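Long-range contact in periplasmic solute binding protein (PDB 4RY1), which probably binds a sugar in the periplasm and delivers it to an ABC-type importer, as a member of the bacterial solute-binding protein 1 family: residues Thr116-Ile121 against Tyr247-Ala252. Residues are numbered along the deposited sequence; the frame is centred on the assembly and turned at random.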
# COMPACT_ATOMS: atom_id res chain seq x y z
N THR A 116 4.48 4.16 -4.58
CA THR A 116 4.85 2.84 -4.08
C THR A 116 4.22 1.76 -4.96
O THR A 116 3.24 2.01 -5.66
CB THR A 116 4.43 2.67 -2.60
OG1 THR A 116 5.02 1.49 -2.05
CG2 THR A 116 2.93 2.57 -2.41
N SER A 117 4.87 0.60 -4.97
CA SER A 117 4.46 -0.55 -5.77
C SER A 117 4.44 -1.77 -4.90
O SER A 117 5.21 -1.87 -3.94
CB SER A 117 5.42 -0.78 -6.94
OG SER A 117 5.51 0.37 -7.76
N ARG A 118 3.55 -2.70 -5.26
CA ARG A 118 3.57 -4.04 -4.66
C ARG A 118 4.76 -4.84 -5.24
O ARG A 118 4.93 -4.91 -6.45
CB ARG A 118 2.30 -4.82 -4.97
CG ARG A 118 1.02 -4.38 -4.29
CD ARG A 118 0.97 -4.82 -2.85
NE ARG A 118 -0.31 -4.51 -2.21
CZ ARG A 118 -0.64 -4.83 -0.97
NH1 ARG A 118 0.18 -5.51 -0.19
NH2 ARG A 118 -1.81 -4.44 -0.49
N SER A 119 5.55 -5.46 -4.38
CA SER A 119 6.62 -6.34 -4.84
C SER A 119 6.90 -7.40 -3.78
O SER A 119 6.46 -7.30 -2.64
CB SER A 119 7.85 -5.53 -5.24
OG SER A 119 8.34 -4.75 -4.16
N MET A 120 7.56 -8.47 -4.19
CA MET A 120 7.95 -9.52 -3.27
C MET A 120 9.19 -9.17 -2.46
O MET A 120 10.21 -8.73 -3.00
CB MET A 120 8.19 -10.81 -4.03
CG MET A 120 6.90 -11.44 -4.51
SD MET A 120 5.79 -12.00 -3.20
CE MET A 120 4.66 -12.92 -4.25
N ILE A 121 9.11 -9.43 -1.16
CA ILE A 121 10.23 -9.33 -0.24
C ILE A 121 10.38 -10.77 0.28
O ILE A 121 9.43 -11.35 0.78
CB ILE A 121 9.94 -8.34 0.91
CG1 ILE A 121 9.70 -6.95 0.33
CG2 ILE A 121 11.09 -8.35 1.91
CD1 ILE A 121 10.96 -6.32 -0.20
N TYR A 247 4.21 -9.98 0.07
CA TYR A 247 3.88 -9.16 -1.10
C TYR A 247 3.43 -7.81 -0.58
O TYR A 247 2.25 -7.58 -0.36
CB TYR A 247 2.79 -9.84 -1.93
CG TYR A 247 2.34 -9.16 -3.19
CD1 TYR A 247 3.22 -8.95 -4.25
CD2 TYR A 247 1.01 -8.81 -3.37
CE1 TYR A 247 2.77 -8.37 -5.44
CE2 TYR A 247 0.57 -8.24 -4.55
CZ TYR A 247 1.45 -8.03 -5.59
OH TYR A 247 0.97 -7.46 -6.76
N LEU A 248 4.38 -6.90 -0.41
CA LEU A 248 4.15 -5.63 0.29
C LEU A 248 4.18 -4.46 -0.65
O LEU A 248 4.92 -4.47 -1.64
CB LEU A 248 5.25 -5.40 1.32
CG LEU A 248 5.37 -6.43 2.42
CD1 LEU A 248 6.60 -6.14 3.27
CD2 LEU A 248 4.11 -6.51 3.26
N TRP A 249 3.47 -3.39 -0.30
CA TRP A 249 3.81 -2.08 -0.85
C TRP A 249 5.25 -1.78 -0.41
O TRP A 249 5.59 -2.00 0.76
CB TRP A 249 2.89 -0.99 -0.33
CG TRP A 249 1.48 -1.09 -0.76
CD1 TRP A 249 0.39 -1.31 0.04
CD2 TRP A 249 0.98 -0.94 -2.10
NE1 TRP A 249 -0.75 -1.31 -0.74
CE2 TRP A 249 -0.41 -1.09 -2.04
CE3 TRP A 249 1.58 -0.68 -3.35
CZ2 TRP A 249 -1.22 -1.01 -3.18
CZ3 TRP A 249 0.77 -0.60 -4.48
CH2 TRP A 249 -0.61 -0.76 -4.38
N ASP A 250 6.09 -1.22 -1.28
CA ASP A 250 7.47 -0.94 -0.83
C ASP A 250 7.50 0.06 0.34
O ASP A 250 8.43 0.06 1.14
CB ASP A 250 8.46 -0.60 -1.97
CG ASP A 250 8.00 0.52 -2.86
OD1 ASP A 250 7.77 1.64 -2.34
OD2 ASP A 250 7.92 0.32 -4.10
N SER A 251 6.43 0.86 0.47
CA SER A 251 6.28 1.81 1.60
C SER A 251 6.05 1.11 2.95
O SER A 251 6.09 1.76 4.00
CB SER A 251 5.11 2.76 1.30
OG SER A 251 3.91 2.04 1.16
N ALA A 252 5.81 -0.20 2.92
CA ALA A 252 5.64 -1.00 4.15
C ALA A 252 6.88 -1.78 4.55
O ALA A 252 6.91 -2.43 5.58
CB ALA A 252 4.50 -1.99 3.95
O HOH W 1 7.35 1.88 -6.44
O HOH W 2 8.46 -2.17 -5.15
O HOH W 3 7.78 -4.21 -1.37
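In the mixed beta sheet of this periplasmic-binding-protein fold, strand 107-123 pairs antiparallel with strand 245-249, and Arg-118 is held between Tyr-247 and Trp-249 on one face. Ser-119 and Leu-248 form the hydrogen-bonded pair, with Ser-119 N to Leu-248 O at 3.0 Å; Asp-250 N adds a bond to Ser-117 O. The Arg-118 chain bends at chi2 (-77°), bringing CD over the Tyr-247 ring while CG lies over the six-membered ring of Trp-249, 3.8 Å from its centroid. Farther out, Arg-118 CZ sits 3.8 Å from the centroid of the Trp-249 five-membered ring, a cation-pi contact with the planes 32° apart. Arg-118 NH1 then reaches back to Tyr-247 O at 2.9 Å, in the carbonyl plane, a bent bond that helps set how the guanidinium is turned. The Asp-250 carboxylate is gripped from above its plane: Thr-116 OG1 donates to OD1 (2.8 Å), and Ser-117 N to OD2 (3.2 Å). One water donates to OD2 and links it to Ser-117 OG, which also bonds Ser-284; a second lies within bonding distance of both OD2 and Ser-119 OG. Tyr-247 OH and Ser-251 OG each bond a glycerol, probably from the crystallisation liquor. The indole face and the Tyr-247 carbonyl probably help to stabilise the charge of Arg-118, while several donors around Asp-250 would favour its carboxylate form and tie Asp-250 to Thr-116 and Ser-117.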